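Long-range contact in hydrogenase expression protein (Thiobacillus denitrificans, PDB 3SB1), which is of unknown function but probably takes part in the expression or maturation of hydrogenase: residues T104-I116 and T127-V139. Residues are numbered along the deposited sequence; the frame is centred on the assembly and turned at random.
Sequences TLDETAFPGVWWI and TQFIEVAFVPELV
W114 and E131 form a hydrogen-bonded pair near the open end of an antiparallel beta hairpin, strands 113-119 and 125-132; beyond V132 the chain folds back over the W114 face. W114 N gives its hydrogen to E131 O (2.9 Å) and E131 N returns one to W114 O. The indole lies between P136 and E107: P136 CD makes a CH-pi contact 3.4 Å from the centroid of the six-membered ring of W114, while E107 CG sits over the opposite face. In the ring plane, W114 NE1 donates to A133 O (2.9 Å), bent to 139° and reaching that oxygen from above its carbonyl plane. With an alanine here, P136 and E107 would probably lose the ring between them and A133 O this donor. Alongside, I116 CB lies 3.7 Å from the F129 ring centroid, over its face. On the other side of the sheet W115 CG is anti to the backbone N (chi1 -167°), extending the indole towards Q128, whose OE1 accepts from W115 NE1 (2.8 Å); I130 CD1 touches W115 CE3 (3.4 Å), and R85 adds a cation-pi contact. Paired backbones thus hold the hairpin, while one indole N-H on each face ties it further, W114 fastening the segment after the strand.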
ATOM      1  N   THR A 104       3.439   4.864   8.933  1.00 13.50           N
ATOM      2  CA  THR A 104       4.250   4.577   7.755  1.00 14.44           C
ATOM      3  C   THR A 104       4.364   3.058   7.719  1.00 13.82           C
ATOM      4  O   THR A 104       4.637   2.438   8.720  1.00 14.22           O
ATOM      5  CB  THR A 104       5.614   5.183   7.808  1.00 17.49           C
ATOM      6  OG1 THR A 104       6.225   4.878   9.074  1.00 19.21           O
ATOM      7  CG2 THR A 104       5.493   6.716   7.675  1.00 22.02           C
ATOM      8  N   LEU A 105       4.119   2.473   6.550  1.00 13.37           N
ATOM      9  CA  LEU A 105       4.186   1.026   6.314  1.00 12.61           C
ATOM     10  C   LEU A 105       5.119   0.915   5.148  1.00 13.47           C
ATOM     11  O   LEU A 105       4.723   1.119   3.993  1.00 16.52           O
ATOM     12  CB  LEU A 105       2.818   0.387   6.058  1.00 13.13           C
ATOM     13  CG  LEU A 105       1.788   0.829   7.120  1.00 18.08           C
ATOM     14  CD1 LEU A 105       1.074   2.104   6.680  1.00 19.69           C
ATOM     15  CD2 LEU A 105       0.734  -0.272   7.488  1.00 21.58           C
ATOM     16  N   ASP A 106       6.361   0.585   5.437  1.00 12.79           N
ATOM     17  CA  ASP A 106       7.382   0.546   4.409  1.00 15.28           C
ATOM     18  C   ASP A 106       7.862  -0.866   4.136  1.00 13.02           C
ATOM     19  O   ASP A 106       8.305  -1.574   5.055  1.00 14.54           O
ATOM     20  CB  ASP A 106       8.578   1.395   4.813  1.00 15.39           C
ATOM     21  CG  ASP A 106       8.236   2.893   4.896  1.00 24.37           C
ATOM     22  OD1 ASP A 106       7.416   3.355   4.090  1.00 25.27           O
ATOM     23  OD2 ASP A 106       8.720   3.573   5.821  1.00 30.80           O
ATOM     24  N   GLU A 107       7.818  -1.265   2.886  1.00 12.05           N
ATOM     25  CA  GLU A 107       8.375  -2.571   2.548  1.00 12.34           C
ATOM     26  C   GLU A 107       9.908  -2.404   2.659  1.00 13.03           C
ATOM     27  O   GLU A 107      10.492  -1.367   2.231  1.00 14.59           O
ATOM     28  CB  GLU A 107       7.979  -3.012   1.137  1.00 14.04           C
ATOM     29  CG  GLU A 107       8.210  -4.495   0.926  1.00 16.99           C
ATOM     30  CD  GLU A 107       7.499  -5.069  -0.232  1.00 26.94           C
ATOM     31  OE1 GLU A 107       7.185  -4.268  -1.169  1.00 27.86           O
ATOM     32  OE2 GLU A 107       7.229  -6.317  -0.159  1.00 26.25           O
ATOM     33  N   THR A 108      10.554  -3.387   3.241  1.00 11.95           N
ATOM     34  CA  THR A 108      12.016  -3.417   3.297  1.00 12.78           C
ATOM     35  C   THR A 108      12.560  -3.936   1.942  1.00 10.47           C
ATOM     36  O   THR A 108      11.822  -4.204   0.988  1.00 12.26           O
ATOM     37  CB  THR A 108      12.536  -4.320   4.426  1.00 10.68           C
ATOM     38  OG1 THR A 108      12.262  -5.694   4.121  1.00 11.97           O
ATOM     39  CG2 THR A 108      11.862  -3.910   5.752  1.00 12.78           C
ATOM     40  N   ALA A 109      13.883  -4.101   1.849  1.00 13.77           N
ATOM     41  CA  ALA A 109      14.466  -4.623   0.641  1.00 14.66           C
ATOM     42  C   ALA A 109      14.078  -6.103   0.394  1.00 13.92           C
ATOM     43  O   ALA A 109      14.318  -6.624  -0.704  1.00 15.39           O
ATOM     44  CB  ALA A 109      15.994  -4.558   0.692  1.00 15.75           C
ATOM     45  N   PHE A 110      13.526  -6.758   1.410  1.00 12.47           N
ATOM     46  CA  PHE A 110      13.090  -8.147   1.367  1.00 14.03           C
ATOM     47  C   PHE A 110      11.560  -8.212   1.170  1.00 14.00           C
ATOM     48  O   PHE A 110      10.807  -7.880   2.076  1.00 14.14           O
ATOM     49  CB  PHE A 110      13.457  -8.870   2.665  1.00 13.59           C
ATOM     50  CG  PHE A 110      14.943  -8.950   2.904  1.00 15.35           C
ATOM     51  CD1 PHE A 110      15.673  -9.976   2.299  1.00 15.47           C
ATOM     52  CD2 PHE A 110      15.619  -7.968   3.574  1.00 18.85           C
ATOM     53  CE1 PHE A 110      16.990 -10.094   2.504  1.00 16.50           C
ATOM     54  CE2 PHE A 110      17.012  -8.052   3.736  1.00 23.43           C
ATOM     55  CZ  PHE A 110      17.693  -9.133   3.171  1.00 20.88           C
ATOM     56  N   PRO A 111      11.088  -8.626  -0.014  1.00 13.55           N
ATOM     57  CA  PRO A 111       9.651  -8.710  -0.254  1.00 14.76           C
ATOM     58  C   PRO A 111       8.950  -9.534   0.810  1.00 13.85           C
ATOM     59  O   PRO A 111       9.453 -10.598   1.203  1.00 14.53           O
ATOM     60  CB  PRO A 111       9.573  -9.427  -1.591  1.00 15.53           C
ATOM     61  CG  PRO A 111      10.820  -8.897  -2.312  1.00 16.58           C
ATOM     62  CD  PRO A 111      11.866  -8.817  -1.264  1.00 14.26           C
ATOM     63  N   GLY A 112       7.805  -9.036   1.253  1.00 13.29           N
ATOM     64  CA  GLY A 112       7.035  -9.688   2.322  1.00 13.11           C
ATOM     65  C   GLY A 112       7.396  -9.221   3.736  1.00 13.89           C
ATOM     66  O   GLY A 112       6.768  -9.639   4.708  1.00 12.53           O
ATOM     67  N   VAL A 113       8.455  -8.415   3.881  1.00 11.78           N
ATOM     68  CA  VAL A 113       8.889  -7.919   5.188  1.00 11.15           C
ATOM     69  C   VAL A 113       8.698  -6.441   5.238  1.00 12.21           C
ATOM     70  O   VAL A 113       9.337  -5.700   4.475  1.00 12.64           O
ATOM     71  CB  VAL A 113      10.354  -8.291   5.455  1.00 11.41           C
ATOM     72  CG1 VAL A 113      10.786  -7.841   6.890  1.00 10.67           C
ATOM     73  CG2 VAL A 113      10.635  -9.811   5.219  1.00 13.43           C
ATOM     74  N   TRP A 114       7.785  -6.006   6.108  1.00 11.64           N
ATOM     75  CA  TRP A 114       7.382  -4.621   6.219  1.00 10.04           C
ATOM     76  C   TRP A 114       7.711  -4.022   7.541  1.00 11.20           C
ATOM     77  O   TRP A 114       7.537  -4.695   8.571  1.00 12.73           O
ATOM     78  CB  TRP A 114       5.834  -4.520   5.982  1.00 11.84           C
ATOM     79  CG  TRP A 114       5.325  -5.124   4.727  1.00 12.36           C
ATOM     80  CD1 TRP A 114       5.144  -6.478   4.449  1.00 11.83           C
ATOM     81  CD2 TRP A 114       4.954  -4.427   3.522  1.00 11.67           C
ATOM     82  NE1 TRP A 114       4.718  -6.636   3.158  1.00 12.18           N
ATOM     83  CE2 TRP A 114       4.545  -5.406   2.568  1.00 12.75           C
ATOM     84  CE3 TRP A 114       4.833  -3.088   3.207  1.00 12.16           C
ATOM     85  CZ2 TRP A 114       4.079  -5.045   1.323  1.00 13.04           C
ATOM     86  CZ3 TRP A 114       4.353  -2.738   1.947  1.00 16.40           C
ATOM     87  CH2 TRP A 114       4.036  -3.699   1.024  1.00 14.31           C
ATOM     88  N   TRP A 115       8.112  -2.749   7.543  1.00 11.02           N
ATOM     89  CA  TRP A 115       8.452  -2.010   8.793  1.00 12.28           C
ATOM     90  C   TRP A 115       7.314  -1.006   9.014  1.00 12.95           C
ATOM     91  O   TRP A 115       7.087  -0.134   8.176  1.00 12.94           O
ATOM     92  CB  TRP A 115       9.763  -1.261   8.670  1.00 13.38           C
ATOM     93  CG  TRP A 115      10.299  -0.761   9.965  1.00 14.13           C
ATOM     94  CD1 TRP A 115       9.837   0.271  10.723  1.00 17.25           C
ATOM     95  CD2 TRP A 115      11.468  -1.265  10.640  1.00 12.87           C
ATOM     96  NE1 TRP A 115      10.628   0.408  11.868  1.00 16.42           N
ATOM     97  CE2 TRP A 115      11.653  -0.497  11.801  1.00 12.80           C
ATOM     98  CE3 TRP A 115      12.414  -2.214  10.319  1.00 16.19           C
ATOM     99  CZ2 TRP A 115      12.733  -0.700  12.673  1.00 14.80           C
ATOM    100  CZ3 TRP A 115      13.480  -2.433  11.213  1.00 18.08           C
ATOM    101  CH2 TRP A 115      13.618  -1.664  12.365  1.00 17.07           C
ATOM    102  N   ILE A 116       6.634  -1.145  10.144  0.50 11.11           N
ATOM    103  CA  ILE A 116       5.480  -0.345  10.470  0.50 12.10           C
ATOM    104  C   ILE A 116       5.756   0.560  11.675  0.50 12.34           C
ATOM    105  O   ILE A 116       6.353   0.123  12.675  0.50 12.11           O
ATOM    106  CB  ILE A 116       4.314  -1.292  10.833  0.50 11.93           C
ATOM    107  CG1 ILE A 116       4.213  -2.439   9.793  0.50 15.44           C
ATOM    108  CG2 ILE A 116       3.015  -0.513  11.012  0.50 15.67           C
ATOM    109  CD1 ILE A 116       3.938  -2.000   8.390  0.50 18.62           C
ATOM    110  N   THR A 127       3.482   2.425  18.457  1.00 13.21           N
ATOM    111  CA  THR A 127       3.885   1.039  18.113  1.00 15.00           C
ATOM    112  C   THR A 127       4.844   1.066  16.944  1.00 15.14           C
ATOM    113  O   THR A 127       4.728   1.911  16.035  1.00 14.39           O
ATOM    114  CB  THR A 127       2.675   0.123  17.753  1.00 17.07           C
ATOM    115  OG1 THR A 127       3.087  -1.243  17.672  1.00 17.73           O
ATOM    116  CG2 THR A 127       1.979   0.477  16.414  1.00 15.15           C
ATOM    117  N   GLN A 128       5.791   0.148  16.964  1.00 14.77           N
ATOM    118  CA  GLN A 128       6.750  -0.051  15.864  1.00 13.21           C
ATOM    119  C   GLN A 128       6.882  -1.563  15.789  1.00 14.95           C
ATOM    120  O   GLN A 128       7.141  -2.211  16.794  1.00 14.37           O
ATOM    121  CB  GLN A 128       8.101   0.620  16.181  1.00 16.90           C
ATOM    122  CG  GLN A 128       9.055   0.463  15.153  1.00 17.73           C
ATOM    123  CD  GLN A 128      10.239   1.427  15.266  1.00 15.14           C
ATOM    124  OE1 GLN A 128      10.799   1.797  14.240  1.00 17.73           O
ATOM    125  NE2 GLN A 128      10.582   1.885  16.500  1.00 20.75           N
ATOM    126  N   PHE A 129       6.752  -2.110  14.593  1.00 11.18           N
ATOM    127  CA  PHE A 129       6.811  -3.534  14.411  1.00 12.28           C
ATOM    128  C   PHE A 129       7.083  -3.934  13.012  1.00 13.15           C
ATOM    129  O   PHE A 129       6.932  -3.139  12.062  1.00 13.50           O
ATOM    130  CB  PHE A 129       5.517  -4.211  14.917  1.00 12.69           C
ATOM    131  CG  PHE A 129       4.247  -3.848  14.170  1.00 11.99           C
ATOM    132  CD1 PHE A 129       3.756  -4.624  13.114  1.00 14.47           C
ATOM    133  CD2 PHE A 129       3.505  -2.700  14.519  1.00 15.10           C
ATOM    134  CE1 PHE A 129       2.580  -4.344  12.503  1.00 15.14           C
ATOM    135  CE2 PHE A 129       2.318  -2.384  13.848  1.00 16.09           C
ATOM    136  CZ  PHE A 129       1.857  -3.180  12.819  1.00 16.33           C
ATOM    137  N   ILE A 130       7.540  -5.177  12.882  0.50 12.68           N
ATOM    138  CA  ILE A 130       7.775  -5.791  11.586  0.50 12.34           C
ATOM    139  C   ILE A 130       6.516  -6.624  11.301  0.50 12.48           C
ATOM    140  O   ILE A 130       5.955  -7.286  12.190  0.50 12.34           O
ATOM    141  CB  ILE A 130       8.974  -6.766  11.551  0.50 12.48           C
ATOM    142  CG1 ILE A 130      10.273  -6.121  12.010  0.50 15.58           C
ATOM    143  CG2 ILE A 130       9.135  -7.307  10.115  0.50 13.24           C
ATOM    144  CD1 ILE A 130      10.764  -5.052  11.099  0.50 15.51           C
ATOM    145  N   GLU A 131       6.031  -6.545  10.076  1.00 12.16           N
ATOM    146  CA  GLU A 131       4.881  -7.369   9.657  1.00 13.32           C
ATOM    147  C   GLU A 131       5.353  -8.204   8.489  1.00 13.85           C
ATOM    148  O   GLU A 131       5.921  -7.659   7.547  1.00 14.05           O
ATOM    149  CB  GLU A 131       3.677  -6.507   9.320  1.00 14.91           C
ATOM    150  CG  GLU A 131       2.403  -7.280   9.071  1.00 22.87           C
ATOM    151  CD  GLU A 131       1.167  -6.336   8.899  1.00 25.36           C
ATOM    152  OE1 GLU A 131       1.307  -5.103   8.861  1.00 32.20           O
ATOM    153  OE2 GLU A 131       0.050  -6.855   8.842  1.00 40.85           O
ATOM    154  N   VAL A 132       5.270  -9.548   8.630  1.00 12.40           N
ATOM    155  CA  VAL A 132       5.638 -10.467   7.581  1.00 13.00           C
ATOM    156  C   VAL A 132       4.291 -10.862   6.950  1.00 12.30           C
ATOM    157  O   VAL A 132       3.460 -11.528   7.551  1.00 14.86           O
ATOM    158  CB  VAL A 132       6.466 -11.596   8.069  1.00 12.81           C
ATOM    159  CG1 VAL A 132       6.674 -12.643   6.930  1.00 15.65           C
ATOM    160  CG2 VAL A 132       7.796 -11.098   8.712  1.00 15.39           C
ATOM    161  N   ALA A 133       4.084 -10.405   5.729  1.00 10.97           N
ATOM    162  CA  ALA A 133       2.799 -10.482   5.038  1.00 12.93           C
ATOM    163  C   ALA A 133       2.941 -10.127   3.585  1.00 12.53           C
ATOM    164  O   ALA A 133       3.902  -9.443   3.186  1.00 13.87           O
ATOM    165  CB  ALA A 133       1.834  -9.454   5.727  1.00 15.28           C
ATOM    166  N   PHE A 134       1.959 -10.542   2.769  1.00 13.21           N
ATOM    167  CA  PHE A 134       1.935 -10.154   1.388  1.00 13.28           C
ATOM    168  C   PHE A 134       1.590  -8.641   1.220  1.00 16.18           C
ATOM    169  O   PHE A 134       2.087  -7.974   0.306  1.00 17.09           O
ATOM    170  CB  PHE A 134       1.042 -11.069   0.534  1.00 15.01           C
ATOM    171  CG  PHE A 134       1.436 -12.504   0.616  1.00 15.38           C
ATOM    172  CD1 PHE A 134       2.620 -12.936   0.019  1.00 17.94           C
ATOM    173  CD2 PHE A 134       0.671 -13.449   1.311  1.00 18.49           C
ATOM    174  CE1 PHE A 134       3.037 -14.269   0.103  1.00 18.35           C
ATOM    175  CE2 PHE A 134       1.090 -14.782   1.372  1.00 20.24           C
ATOM    176  CZ  PHE A 134       2.253 -15.191   0.786  1.00 18.79           C
ATOM    177  N   VAL A 135       0.822  -8.116   2.156  1.00 16.71           N
ATOM    178  CA  VAL A 135       0.532  -6.676   2.209  1.00 17.80           C
ATOM    179  C   VAL A 135       0.088  -6.427   3.657  1.00 16.08           C
ATOM    180  O   VAL A 135      -0.571  -7.275   4.256  1.00 17.08           O
ATOM    181  CB  VAL A 135      -0.495  -6.200   1.185  1.00 20.92           C
ATOM    182  CG1 VAL A 135      -1.830  -6.855   1.446  1.00 25.30           C
ATOM    183  CG2 VAL A 135      -0.598  -4.672   1.227  1.00 22.90           C
ATOM    184  N   PRO A 136       0.484  -5.277   4.237  1.00 17.51           N
ATOM    185  CA  PRO A 136       0.040  -5.053   5.610  1.00 16.66           C
ATOM    186  C   PRO A 136      -1.476  -4.925   5.691  1.00 17.98           C
ATOM    187  O   PRO A 136      -2.097  -4.251   4.851  1.00 17.05           O
ATOM    188  CB  PRO A 136       0.697  -3.746   5.991  1.00 19.21           C
ATOM    189  CG  PRO A 136       1.857  -3.580   5.106  1.00 20.48           C
ATOM    190  CD  PRO A 136       1.421  -4.231   3.791  1.00 18.95           C
ATOM    191  N   GLU A 137      -2.045  -5.472   6.771  1.00 19.43           N
ATOM    192  CA  GLU A 137      -3.492  -5.468   6.931  1.00 21.76           C
ATOM    193  C   GLU A 137      -4.093  -4.064   6.852  1.00 17.81           C
ATOM    194  O   GLU A 137      -5.183  -3.797   6.290  1.00 18.66           O
ATOM    195  CB  GLU A 137      -3.849  -6.111   8.306  1.00 25.80           C
ATOM    196  CG  GLU A 137      -5.287  -6.403   8.479  1.00 33.93           C
ATOM    197  CD  GLU A 137      -5.779  -7.450   7.484  1.00 43.31           C
ATOM    198  OE1 GLU A 137      -4.927  -8.227   6.982  1.00 48.12           O
ATOM    199  OE2 GLU A 137      -7.013  -7.504   7.209  1.00 49.16           O
ATOM    200  N   LEU A 138      -3.373  -3.138   7.414  1.00 16.73           N
ATOM    201  CA  LEU A 138      -3.872  -1.782   7.512  1.00 17.35           C
ATOM    202  C   LEU A 138      -4.126  -1.020   6.230  1.00 17.73           C
ATOM    203  O   LEU A 138      -4.898  -0.055   6.248  1.00 20.23           O
ATOM    204  CB  LEU A 138      -2.894  -0.960   8.359  1.00 19.73           C
ATOM    205  CG  LEU A 138      -2.897  -1.205   9.863  1.00 22.87           C
ATOM    206  CD1 LEU A 138      -1.577  -0.739  10.567  1.00 27.50           C
ATOM    207  CD2 LEU A 138      -4.165  -0.551  10.465  1.00 30.76           C
ATOM    208  N   VAL A 139      -3.496  -1.406   5.138  0.50 15.60           N
ATOM    209  CA  VAL A 139      -3.668  -0.624   3.923  0.50 16.69           C
ATOM    210  C   VAL A 139      -4.993  -0.962   3.232  0.50 16.23           C
ATOM    211  O   VAL A 139      -5.566  -0.107   2.553  0.50 16.68           O
ATOM    212  CB  VAL A 139      -2.504  -0.852   2.963  0.50 15.75           C
ATOM    213  CG1 VAL A 139      -2.522  -2.273   2.412  0.50 18.40           C
ATOM    214  CG2 VAL A 139      -2.553   0.138   1.814  0.50 18.09           C
TER